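Local structure of nonsense-mediated mRNA decay protein 2 (Saccharomyces cerevisiae, 4LUN) at residues A[131-134]-A[135-138]; A[143-146]-A[147-151]; A[240-243]-A[244-248]; A[262-265]-A[266-270]; A[273-277]-A[278-282]. The protein takes part in the nonsense-mediated decay of mRNAs containing premature stop codons, and is represented here by its N-terminal MIF4G domain, built of HEAT-repeat helices. All coordinates share one frame; numbering follows the deposited sequence.

Contact 1 of 5, residues A[131-134]-A[135-138]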
# COMPACT_ATOMS: atom_id res chain seq x y z
N ARG A 131 8.87 -17.53 3.98
CA ARG A 131 8.18 -17.17 5.20
C ARG A 131 8.38 -15.69 5.52
O ARG A 131 7.43 -14.97 5.84
CB ARG A 131 8.71 -18.04 6.34
CG ARG A 131 7.81 -18.11 7.52
CD ARG A 131 8.05 -17.00 8.51
NE ARG A 131 7.00 -17.10 9.52
CZ ARG A 131 6.79 -16.21 10.48
NH1 ARG A 131 7.58 -15.15 10.60
NH2 ARG A 131 5.80 -16.43 11.34
N ASP A 132 9.62 -15.23 5.40
CA ASP A 132 9.91 -13.83 5.62
C ASP A 132 9.29 -12.96 4.53
O ASP A 132 8.88 -11.82 4.81
CB ASP A 132 11.42 -13.58 5.67
CG ASP A 132 12.08 -14.23 6.87
OD1 ASP A 132 11.36 -14.66 7.80
OD2 ASP A 132 13.33 -14.30 6.90
N GLU A 133 9.23 -13.48 3.31
CA GLU A 133 8.67 -12.69 2.20
C GLU A 133 7.19 -12.45 2.43
O GLU A 133 6.70 -11.37 2.16
CB GLU A 133 8.93 -13.34 0.85
CG GLU A 133 8.33 -12.59 -0.35
CD GLU A 133 8.85 -11.15 -0.51
OE1 GLU A 133 9.83 -10.73 0.15
OE2 GLU A 133 8.26 -10.43 -1.34
N LEU A 134 6.48 -13.46 2.93
CA LEU A 134 5.07 -13.27 3.25
C LEU A 134 4.86 -12.17 4.30
O LEU A 134 3.91 -11.38 4.18
CB LEU A 134 4.43 -14.60 3.71
CG LEU A 134 4.20 -15.62 2.59
CD1 LEU A 134 4.10 -17.03 3.16
CD2 LEU A 134 2.94 -15.27 1.80
N GLN A 135 5.72 -12.13 5.31
CA GLN A 135 5.67 -11.10 6.35
C GLN A 135 5.97 -9.73 5.76
O GLN A 135 5.33 -8.74 6.10
CB GLN A 135 6.67 -11.39 7.48
CG GLN A 135 6.43 -12.72 8.18
CD GLN A 135 5.19 -12.72 9.06
OE1 GLN A 135 4.27 -13.53 8.85
NE2 GLN A 135 5.15 -11.83 10.04
N ARG A 136 6.95 -9.68 4.86
CA ARG A 136 7.33 -8.42 4.22
C ARG A 136 6.19 -7.88 3.37
O ARG A 136 5.91 -6.69 3.41
CB ARG A 136 8.57 -8.59 3.35
CG ARG A 136 9.22 -7.26 2.94
CD ARG A 136 10.24 -7.46 1.80
NE ARG A 136 9.59 -7.92 0.59
CZ ARG A 136 9.00 -7.12 -0.29
NH1 ARG A 136 9.01 -5.81 -0.07
NH2 ARG A 136 8.41 -7.61 -1.36
N ILE A 137 5.53 -8.77 2.63
CA ILE A 137 4.41 -8.42 1.75
C ILE A 137 3.24 -7.90 2.58
O ILE A 137 2.59 -6.92 2.22
CB ILE A 137 3.98 -9.66 0.92
CG1 ILE A 137 5.03 -9.98 -0.14
CG2 ILE A 137 2.62 -9.43 0.24
CD1 ILE A 137 5.07 -8.99 -1.30
N THR A 138 2.96 -8.58 3.69
CA THR A 138 1.93 -8.10 4.62
C THR A 138 2.21 -6.68 5.09
O THR A 138 1.30 -5.85 5.16
CB THR A 138 1.81 -9.05 5.83
OG1 THR A 138 1.29 -10.31 5.38
CG2 THR A 138 0.89 -8.47 6.90
O HOH W 1 4.90 -15.21 7.08
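Arg136 NH2 donates to Glu133 OE2 at 2.8 Å, one half of a salt bridge that joins residues three apart on helix 130-152 of the MIF4G domain. The other half runs from Arg136 NE to Glu133 OE1, 2.9 Å long and nearly straight (172° at the hydrogen). The grip is side-on: NE and NH2 each take a separate oxygen, which lies close to the guanidinium plane and is met on its syn side. Glu133 reaches this position because its chain bends at chi2 (59°), laying the carboxylate alongside the arginine. Apolar carbon lies close by, with Ile137 CD1 3.5 Å from Glu133 OE2 and the Arg136 side chain resting on Pro123 and Tyr193. A turn away, the Arg131 guanidinium and the Gln135 amide stack, their planes 13° apart, with Arg131 NH1 3.6 Å from Gln135 CG. Water 1, which donates to Arg131 O at 2.8 Å, also donates to Gln135 OE1. Were Arg136 cut back to an alanine, the Glu133 carboxylate would probably lose its charged mate and be free to turn. Two bonds from one arginine thus fix the carboxylate's rotation and probably stabilise its negative charge at a residue that is itself buried.

Contact 2 of 5, residues A[143-146]-A[147-151]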
# COMPACT_ATOMS: atom_id res chain seq x y z
N ASN A 143 1.26 -0.68 4.67
CA ASN A 143 1.82 0.63 4.35
C ASN A 143 1.13 1.25 3.14
O ASN A 143 0.86 2.45 3.12
CB ASN A 143 3.33 0.53 4.11
CG ASN A 143 4.09 0.18 5.38
OD1 ASN A 143 3.61 0.41 6.49
ND2 ASN A 143 5.30 -0.36 5.22
N LEU A 144 0.85 0.43 2.14
CA LEU A 144 0.15 0.93 0.95
C LEU A 144 -1.26 1.37 1.31
O LEU A 144 -1.75 2.37 0.81
CB LEU A 144 0.10 -0.17 -0.14
CG LEU A 144 -0.70 0.12 -1.41
CD1 LEU A 144 -0.06 1.26 -2.21
CD2 LEU A 144 -0.78 -1.15 -2.25
N ARG A 145 -1.90 0.63 2.21
CA ARG A 145 -3.28 0.97 2.57
C ARG A 145 -3.32 2.32 3.26
O ARG A 145 -4.13 3.20 2.92
CB ARG A 145 -3.87 -0.12 3.47
CG ARG A 145 -5.37 0.02 3.69
CD ARG A 145 -5.67 0.76 4.96
NE ARG A 145 -7.11 0.97 5.12
CZ ARG A 145 -7.91 0.14 5.78
NH1 ARG A 145 -7.41 -0.95 6.35
NH2 ARG A 145 -9.21 0.40 5.88
N VAL A 146 -2.42 2.50 4.22
CA VAL A 146 -2.35 3.74 4.99
C VAL A 146 -1.98 4.92 4.09
O VAL A 146 -2.56 6.00 4.21
CB VAL A 146 -1.37 3.60 6.18
CG1 VAL A 146 -1.06 4.97 6.79
CG2 VAL A 146 -1.96 2.66 7.23
N PHE A 147 -1.02 4.69 3.19
CA PHE A 147 -0.65 5.72 2.24
C PHE A 147 -1.86 6.18 1.45
O PHE A 147 -2.08 7.38 1.27
CB PHE A 147 0.41 5.24 1.25
CG PHE A 147 0.68 6.24 0.17
CD1 PHE A 147 1.64 7.22 0.35
CD2 PHE A 147 -0.04 6.21 -1.02
CE1 PHE A 147 1.87 8.17 -0.64
CE2 PHE A 147 0.19 7.16 -2.00
CZ PHE A 147 1.16 8.14 -1.81
N THR A 148 -2.62 5.21 0.96
CA THR A 148 -3.74 5.50 0.07
C THR A 148 -4.85 6.25 0.79
O THR A 148 -5.46 7.17 0.22
CB THR A 148 -4.25 4.23 -0.61
OG1 THR A 148 -3.16 3.61 -1.30
CG2 THR A 148 -5.30 4.57 -1.66
N GLU A 149 -5.09 5.90 2.05
CA GLU A 149 -6.11 6.58 2.83
C GLU A 149 -5.72 8.05 3.03
O GLU A 149 -6.58 8.95 3.00
CB GLU A 149 -6.34 5.91 4.19
CG GLU A 149 -6.78 4.45 4.15
CD GLU A 149 -8.22 4.25 3.70
OE1 GLU A 149 -8.90 5.22 3.29
OE2 GLU A 149 -8.68 3.08 3.74
N LEU A 150 -4.42 8.29 3.22
CA LEU A 150 -3.93 9.67 3.38
C LEU A 150 -3.85 10.43 2.06
O LEU A 150 -3.88 11.67 2.03
CB LEU A 150 -2.56 9.69 4.07
CG LEU A 150 -2.62 9.29 5.54
CD1 LEU A 150 -1.20 9.00 6.05
CD2 LEU A 150 -3.27 10.41 6.35
N TYR A 151 -3.73 9.68 0.97
CA TYR A 151 -3.82 10.27 -0.35
C TYR A 151 -5.24 10.75 -0.57
O TYR A 151 -5.47 11.86 -1.05
CB TYR A 151 -3.42 9.24 -1.43
CG TYR A 151 -3.79 9.72 -2.82
CD1 TYR A 151 -2.93 10.52 -3.55
CD2 TYR A 151 -5.02 9.38 -3.38
CE1 TYR A 151 -3.29 10.98 -4.80
CE2 TYR A 151 -5.38 9.83 -4.63
CZ TYR A 151 -4.52 10.63 -5.34
OH TYR A 151 -4.89 11.06 -6.59
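Phe147, Thr148, Glu149 and Leu150 donate their backbone N-H groups to the carbonyl oxygens of Asn143, Leu144, Arg145 and Val146 in turn, an unbroken alpha-helical i to i+4 pattern. One of those carbonyls does double duty. Leu144 O receives Thr148 N at 3.0 Å and also the Thr148 hydroxyl, OG1, at 2.8 Å, the two donors approaching from opposite faces of the carbonyl plane. The hydroxyl can fold back on its own helix because OG1 sits beside the backbone N, anti to the carbonyl carbon (chi1 -56°). Leu144 runs alongside the threonine, with CD1 4.0 Å from OG1. This is a central helix of the HEAT-repeat MIF4G domain, 130-152, enclosed by helices 87-104, 182-190 and 201-210. The Phe147 side chain packs on Leu183 and Ile186 of helix 182-190, and its ring also meets that of Phe156. Leu144 packs on Ile203 and Phe207 of helix 201-210. On the flank facing helix 87-104, Arg145 bends at chi2 so that NE meets Glu149 OE2 at 3.0 Å, a nearly straight salt-bridge bond (166°). Glu149 OE2 uses its anti lone pair and lies in the guanidinium plane; Arg145 NH2 adds a weak bond to the same oxygen at 3.5 Å. The stronger partner of NH2 is Asn87 OD1, at the start of helix 87-104. Val146 and Leu150 run side by side, CG1 of the former 4.1 Å from CD1 of the latter, and Leu150 continues onto Ile97.

Contact 3 of 5, residues A[240-243]-A[244-248]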
# COMPACT_ATOMS: atom_id res chain seq x y z
N LYS A 240 -4.26 -3.80 -15.78
CA LYS A 240 -4.56 -4.65 -16.94
C LYS A 240 -3.28 -5.28 -17.50
O LYS A 240 -3.28 -6.45 -17.88
CB LYS A 240 -5.35 -3.88 -18.00
CG LYS A 240 -6.82 -3.71 -17.61
CD LYS A 240 -7.62 -2.98 -18.68
CE LYS A 240 -8.96 -2.49 -18.13
NZ LYS A 240 -9.92 -3.60 -17.89
N ASN A 241 -2.18 -4.53 -17.52
CA ASN A 241 -0.89 -5.14 -17.85
C ASN A 241 -0.47 -6.21 -16.84
O ASN A 241 0.07 -7.25 -17.21
CB ASN A 241 0.20 -4.08 -17.94
CG ASN A 241 0.24 -3.43 -19.30
OD1 ASN A 241 0.67 -4.04 -20.28
ND2 ASN A 241 -0.23 -2.19 -19.38
N PHE A 242 -0.74 -5.94 -15.57
CA PHE A 242 -0.37 -6.88 -14.51
C PHE A 242 -1.22 -8.13 -14.64
O PHE A 242 -0.77 -9.24 -14.40
CB PHE A 242 -0.56 -6.22 -13.14
CG PHE A 242 -0.03 -7.04 -12.00
CD1 PHE A 242 1.33 -7.04 -11.70
CD2 PHE A 242 -0.89 -7.80 -11.25
CE1 PHE A 242 1.81 -7.80 -10.65
CE2 PHE A 242 -0.42 -8.58 -10.20
CZ PHE A 242 0.95 -8.57 -9.89
N ILE A 243 -2.48 -7.95 -15.02
CA ILE A 243 -3.37 -9.09 -15.20
C ILE A 243 -2.92 -9.97 -16.37
O ILE A 243 -2.93 -11.19 -16.27
CB ILE A 243 -4.83 -8.64 -15.35
CG1 ILE A 243 -5.34 -8.08 -14.03
CG2 ILE A 243 -5.70 -9.82 -15.79
CD1 ILE A 243 -6.70 -7.42 -14.16
N ASP A 244 -2.50 -9.34 -17.48
CA ASP A 244 -2.00 -10.10 -18.62
C ASP A 244 -0.84 -10.97 -18.17
O ASP A 244 -0.73 -12.14 -18.53
CB ASP A 244 -1.52 -9.16 -19.74
CG ASP A 244 -2.60 -8.84 -20.76
OD1 ASP A 244 -3.68 -9.47 -20.73
OD2 ASP A 244 -2.35 -7.96 -21.62
N ALA A 245 0.04 -10.38 -17.37
CA ALA A 245 1.24 -11.06 -16.88
C ALA A 245 0.88 -12.19 -15.94
O ALA A 245 1.47 -13.27 -16.00
CB ALA A 245 2.17 -10.08 -16.19
N THR A 246 -0.08 -11.92 -15.06
CA THR A 246 -0.52 -12.92 -14.09
C THR A 246 -1.22 -14.10 -14.79
O THR A 246 -0.98 -15.26 -14.46
CB THR A 246 -1.46 -12.27 -13.05
OG1 THR A 246 -0.74 -11.26 -12.34
CG2 THR A 246 -1.98 -13.30 -12.06
N PHE A 247 -2.09 -13.79 -15.74
CA PHE A 247 -2.75 -14.85 -16.52
C PHE A 247 -1.71 -15.70 -17.26
O PHE A 247 -1.81 -16.93 -17.28
CB PHE A 247 -3.74 -14.26 -17.53
CG PHE A 247 -5.06 -13.83 -16.94
CD1 PHE A 247 -5.31 -13.92 -15.57
CD2 PHE A 247 -6.07 -13.35 -17.77
CE1 PHE A 247 -6.54 -13.52 -15.04
CE2 PHE A 247 -7.30 -12.96 -17.25
CZ PHE A 247 -7.53 -13.05 -15.88
N ALA A 248 -0.71 -15.04 -17.85
CA ALA A 248 0.32 -15.73 -18.63
C ALA A 248 1.14 -16.68 -17.76
O ALA A 248 1.42 -17.83 -18.14
CB ALA A 248 1.23 -14.73 -19.32
O HOH W 2 0.35 -6.76 -21.56
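Ile243 and Phe247 form a CH-pi contact one turn apart on the long helix 231-271, on the side where it packs against helix 277-303. The two helices follow each other in the chain and run antiparallel, forming a long helical hairpin in a protein whose MIF4G domain has the HEAT-repeat fold. Ile243 CG2 stands almost centrally over one face of the Phe247 ring, 3.7 Å from its centroid and 11° off the ring normal. The methyl is placed there because CG2 is anti to the backbone N, while CG1 (chi1 -69°) lies beside that N. Ile243 also touches Leu299 and Phe303, and Phe247 touches Ala296, so both side chains sit in the interface with helix 277-303. Facing helix 201-210, Phe242 meets Thr201 and Ala204, and its ring packs at a steep angle against that of Phe195. Near the solvent, Asn241 OD1 and Asp244 OD2 share water 2, which donates to each at 3.0 Å, while Asn241 ND2 bonds to Ser237 O. Phe242 O accepts twice from one residue: Thr246 N comes to 2.8 Å, and the Thr246 hydroxyl OG1, from the opposite face of the carbonyl, stands above its plane at 2.9 Å.

Contact 4 of 5, residues A[262-265]-A[266-270]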
# COMPACT_ATOMS: atom_id res chain seq x y z
N ARG A 262 0.96 -35.70 -14.34
CA ARG A 262 0.64 -36.80 -15.24
C ARG A 262 1.77 -37.81 -15.29
O ARG A 262 1.54 -39.01 -15.21
CB ARG A 262 0.33 -36.29 -16.65
CG ARG A 262 -1.03 -35.63 -16.78
CD ARG A 262 -1.21 -35.05 -18.18
NE ARG A 262 -1.58 -36.07 -19.14
CZ ARG A 262 -2.83 -36.45 -19.37
NH1 ARG A 262 -3.82 -35.88 -18.69
NH2 ARG A 262 -3.10 -37.39 -20.26
N GLU A 263 3.00 -37.32 -15.39
CA GLU A 263 4.15 -38.23 -15.41
C GLU A 263 4.29 -39.00 -14.10
O GLU A 263 4.61 -40.19 -14.12
CB GLU A 263 5.45 -37.50 -15.75
CG GLU A 263 5.52 -37.00 -17.18
CD GLU A 263 5.21 -38.08 -18.22
OE1 GLU A 263 5.75 -39.20 -18.12
OE2 GLU A 263 4.40 -37.80 -19.13
N HIS A 264 4.04 -38.33 -12.97
CA HIS A 264 4.10 -38.96 -11.65
C HIS A 264 3.05 -40.07 -11.58
O HIS A 264 3.30 -41.19 -11.09
CB HIS A 264 3.86 -37.91 -10.55
CG HIS A 264 3.47 -38.49 -9.23
ND1 HIS A 264 4.25 -39.42 -8.57
CD2 HIS A 264 2.38 -38.30 -8.45
CE1 HIS A 264 3.65 -39.78 -7.45
NE2 HIS A 264 2.52 -39.11 -7.35
N GLN A 265 1.85 -39.76 -12.06
CA GLN A 265 0.76 -40.72 -11.97
C GLN A 265 1.03 -41.94 -12.84
O GLN A 265 0.73 -43.05 -12.42
CB GLN A 265 -0.56 -40.06 -12.33
CG GLN A 265 -1.05 -39.14 -11.22
CD GLN A 265 -2.18 -38.24 -11.67
OE1 GLN A 265 -2.37 -38.00 -12.87
NE2 GLN A 265 -2.93 -37.70 -10.71
N LYS A 266 1.57 -41.72 -14.03
CA LYS A 266 1.92 -42.83 -14.90
C LYS A 266 3.01 -43.69 -14.27
O LYS A 266 2.98 -44.92 -14.36
CB LYS A 266 2.41 -42.31 -16.25
CG LYS A 266 1.35 -41.61 -17.09
CD LYS A 266 1.96 -41.25 -18.43
CE LYS A 266 1.37 -40.01 -19.05
NZ LYS A 266 2.15 -39.60 -20.26
N CYS A 267 3.96 -43.03 -13.61
CA CYS A 267 5.04 -43.74 -12.93
C CYS A 267 4.52 -44.62 -11.81
O CYS A 267 4.94 -45.76 -11.66
CB CYS A 267 6.04 -42.75 -12.34
SG CYS A 267 7.25 -42.15 -13.50
N GLN A 268 3.60 -44.07 -11.03
CA GLN A 268 3.06 -44.80 -9.88
C GLN A 268 2.27 -46.03 -10.35
O GLN A 268 2.29 -47.07 -9.70
CB GLN A 268 2.21 -43.87 -9.02
CG GLN A 268 1.92 -44.40 -7.63
CD GLN A 268 1.42 -43.32 -6.69
OE1 GLN A 268 1.29 -42.16 -7.08
NE2 GLN A 268 1.13 -43.70 -5.45
N ILE A 269 1.58 -45.90 -11.48
CA ILE A 269 0.89 -47.03 -12.09
C ILE A 269 1.88 -48.14 -12.47
O ILE A 269 1.62 -49.33 -12.27
CB ILE A 269 0.09 -46.59 -13.33
CG1 ILE A 269 -1.18 -45.87 -12.90
CG2 ILE A 269 -0.25 -47.79 -14.23
CD1 ILE A 269 -1.94 -45.24 -14.05
N ARG A 270 3.02 -47.73 -13.02
CA ARG A 270 4.05 -48.67 -13.46
C ARG A 270 4.74 -49.36 -12.29
O ARG A 270 4.87 -50.59 -12.28
CB ARG A 270 5.11 -47.96 -14.30
CG ARG A 270 4.64 -47.48 -15.66
CD ARG A 270 5.82 -47.10 -16.54
NE ARG A 270 6.26 -45.72 -16.36
CZ ARG A 270 5.79 -44.69 -17.05
NH1 ARG A 270 4.85 -44.88 -17.97
NH2 ARG A 270 6.25 -43.47 -16.83
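Lys266 NZ donates to Glu263 OE2 at 3.1 Å, closing a salt bridge between residues three apart. The ammonium group meets that oxygen on the syn side, 31° out of the carboxylate plane. Lys266 reaches back with a chain extended beyond CG, while Glu263 bends at chi2 (-51°) to bring its carboxylate across. The other oxygen, Glu263 OE1, faces Arg270 NH2 at 4.5 Å, too long for a salt bridge though close enough for the opposite charges probably to be felt. The Arg270 guanidinium folds back over the helix, its centre above Lys266 O. All of this lies far out on helix 231-271, the first arm of a helical hairpin whose second arm is helix 277-303. Along the backbone the acceptors are met regularly: Arg262 O takes Lys266 N, Glu263 O takes Cys267 N, His264 O takes Gln268 N at 2.9 Å, and Gln265 O takes Ile269 N. Cys267 O is also hydrogen-bonded, to Thr271 OG1. His264 and Gln268 lie side by side, but NE2 of the ring and OE1 of the amide, 3.3 Å apart, are not angled for a hydrogen bond. The polar partner of the imidazole lies instead in the loop that joins the two arms, where His264 ND1 is hydrogen-bonded to Asp276 OD2. His264 also packs on Val279.

Contact 5 of 5, residues A[273-277]-A[278-282]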
# COMPACT_ATOMS: atom_id res chain seq x y z
N LYS A 273 5.63 -46.99 -6.66
CA LYS A 273 6.38 -46.08 -5.80
C LYS A 273 5.60 -44.80 -5.49
O LYS A 273 5.01 -44.20 -6.39
CB LYS A 273 7.70 -45.70 -6.46
CG LYS A 273 8.68 -46.85 -6.61
CD LYS A 273 9.37 -47.13 -5.29
CE LYS A 273 10.30 -48.33 -5.39
NZ LYS A 273 11.06 -48.53 -4.12
N LEU A 274 5.63 -44.36 -4.24
CA LEU A 274 4.96 -43.12 -3.86
C LEU A 274 5.65 -41.90 -4.45
O LEU A 274 5.00 -40.93 -4.82
CB LEU A 274 4.91 -42.97 -2.34
CG LEU A 274 4.14 -44.02 -1.56
CD1 LEU A 274 4.07 -43.59 -0.10
CD2 LEU A 274 2.74 -44.21 -2.13
N ARG A 275 6.98 -41.95 -4.51
CA ARG A 275 7.75 -40.78 -4.92
C ARG A 275 8.57 -41.08 -6.17
O ARG A 275 8.95 -42.22 -6.42
CB ARG A 275 8.68 -40.31 -3.80
CG ARG A 275 7.98 -39.93 -2.51
CD ARG A 275 6.94 -38.83 -2.70
NE ARG A 275 7.54 -37.51 -2.88
CZ ARG A 275 6.85 -36.37 -2.87
NH1 ARG A 275 5.54 -36.39 -2.66
NH2 ARG A 275 7.47 -35.21 -3.04
N ASP A 276 8.85 -40.03 -6.93
CA ASP A 276 9.66 -40.10 -8.13
C ASP A 276 10.07 -38.67 -8.43
O ASP A 276 9.63 -37.74 -7.74
CB ASP A 276 8.85 -40.68 -9.29
CG ASP A 276 7.50 -39.99 -9.47
OD1 ASP A 276 7.50 -38.79 -9.78
OD2 ASP A 276 6.45 -40.66 -9.32
N GLU A 277 10.89 -38.47 -9.46
CA GLU A 277 11.44 -37.15 -9.73
C GLU A 277 10.37 -36.13 -10.15
O GLU A 277 10.56 -34.92 -9.98
CB GLU A 277 12.49 -37.24 -10.83
CG GLU A 277 11.89 -37.53 -12.20
CD GLU A 277 12.92 -37.95 -13.21
OE1 GLU A 277 13.06 -39.17 -13.44
OE2 GLU A 277 13.59 -37.06 -13.79
N TYR A 278 9.26 -36.63 -10.69
CA TYR A 278 8.22 -35.73 -11.19
C TYR A 278 7.42 -35.10 -10.06
O TYR A 278 7.18 -33.90 -10.06
CB TYR A 278 7.30 -36.47 -12.17
CG TYR A 278 8.07 -37.12 -13.29
CD1 TYR A 278 8.71 -36.34 -14.25
CD2 TYR A 278 8.21 -38.50 -13.37
CE1 TYR A 278 9.44 -36.91 -15.27
CE2 TYR A 278 8.94 -39.08 -14.39
CZ TYR A 278 9.55 -38.28 -15.33
OH TYR A 278 10.28 -38.86 -16.35
N VAL A 279 7.05 -35.90 -9.06
CA VAL A 279 6.29 -35.34 -7.95
C VAL A 279 7.17 -34.45 -7.06
O VAL A 279 6.69 -33.50 -6.45
CB VAL A 279 5.50 -36.42 -7.15
CG1 VAL A 279 6.45 -37.41 -6.47
CG2 VAL A 279 4.56 -35.76 -6.15
N GLU A 280 8.47 -34.73 -7.02
CA GLU A 280 9.39 -33.87 -6.28
C GLU A 280 9.46 -32.47 -6.88
O GLU A 280 9.49 -31.47 -6.15
CB GLU A 280 10.78 -34.49 -6.20
CG GLU A 280 10.85 -35.82 -5.45
CD GLU A 280 10.36 -35.73 -4.00
OE1 GLU A 280 10.29 -34.62 -3.43
OE2 GLU A 280 10.05 -36.80 -3.44
N GLU A 281 9.50 -32.38 -8.20
CA GLU A 281 9.51 -31.07 -8.85
C GLU A 281 8.13 -30.42 -8.74
O GLU A 281 8.00 -29.21 -8.55
CB GLU A 281 9.93 -31.19 -10.32
CG GLU A 281 10.06 -29.82 -10.98
CD GLU A 281 10.66 -29.88 -12.38
OE1 GLU A 281 11.15 -30.96 -12.79
OE2 GLU A 281 10.62 -28.84 -13.07
N TYR A 282 7.10 -31.24 -8.88
CA TYR A 282 5.71 -30.79 -8.75
C TYR A 282 5.50 -30.09 -7.41
O TYR A 282 4.89 -29.02 -7.35
CB TYR A 282 4.80 -32.03 -8.84
CG TYR A 282 3.34 -31.78 -8.52
CD1 TYR A 282 2.46 -31.38 -9.52
CD2 TYR A 282 2.85 -31.98 -7.23
CE1 TYR A 282 1.12 -31.16 -9.23
CE2 TYR A 282 1.52 -31.76 -6.93
CZ TYR A 282 0.66 -31.37 -7.94
OH TYR A 282 -0.68 -31.16 -7.64
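Arg275 and Glu280 supply the charge pairing of this contact, the arginine gripping side-on: NE donates to Glu280 OE2 at 2.7 Å and NH2 to Glu280 OE1 at 2.9 Å. Both oxygens lie in the guanidinium plane, yet the carboxylate is turned 63° against it, so each is met from above its own plane. NH2 is also held by Asp283, the strongest polar partner of the arginine, in a further salt bridge. A glutamine in place of Glu280 would probably weaken this grip, leaving Asp283 as the remaining carboxylate to balance Arg275. The hydrogen bonds belong to a helix start. Asp276 is the N-cap of helix 277-303; OD1 takes Val279 N at 3.0 Å, nearly along its C-O axis, and Tyr278 N at 2.9 Å in a weaker, bent bond. Its chi1 of 50° folds the carboxylate over the first turn, with OD2 left to His264, while Asp276 N is buried without a partner in the model. Among the apolar contacts, Val279 CG1 stands 3.7 Å above the centre of the Arg275 guanidinium. Glu277 CG makes a CH-pi contact exactly over the Tyr278 ring, 3.7 Å from its centroid, with the glutamate's carboxylate nearly parallel to the ring. The turn joins helix 231-271 to helix 277-303: Leu274 touches Gln268, and Tyr278 packs on Glu263 and Cys267 of the preceding helix.

Overall arrangement
The five contacts follow one another along the chain and divide between the domain body and a projecting hairpin. Contacts 1 and 2 share helix 130-152, their centres about 19 Å apart; contact 2 lies about 6 Å from the centre of the chain and contact 1 nearer the surface. Contacts 3 and 4 share helix 231-271, with centres about 33 Å apart, so that the helix runs from the body to a tip about 44 Å from the chain's centre. There contacts 4 and 5 touch, centres about 9 Å apart, across the turn between helices 231-271 and 277-303, and the nearest atoms of contacts 2 and 4 stay about 37 Å apart.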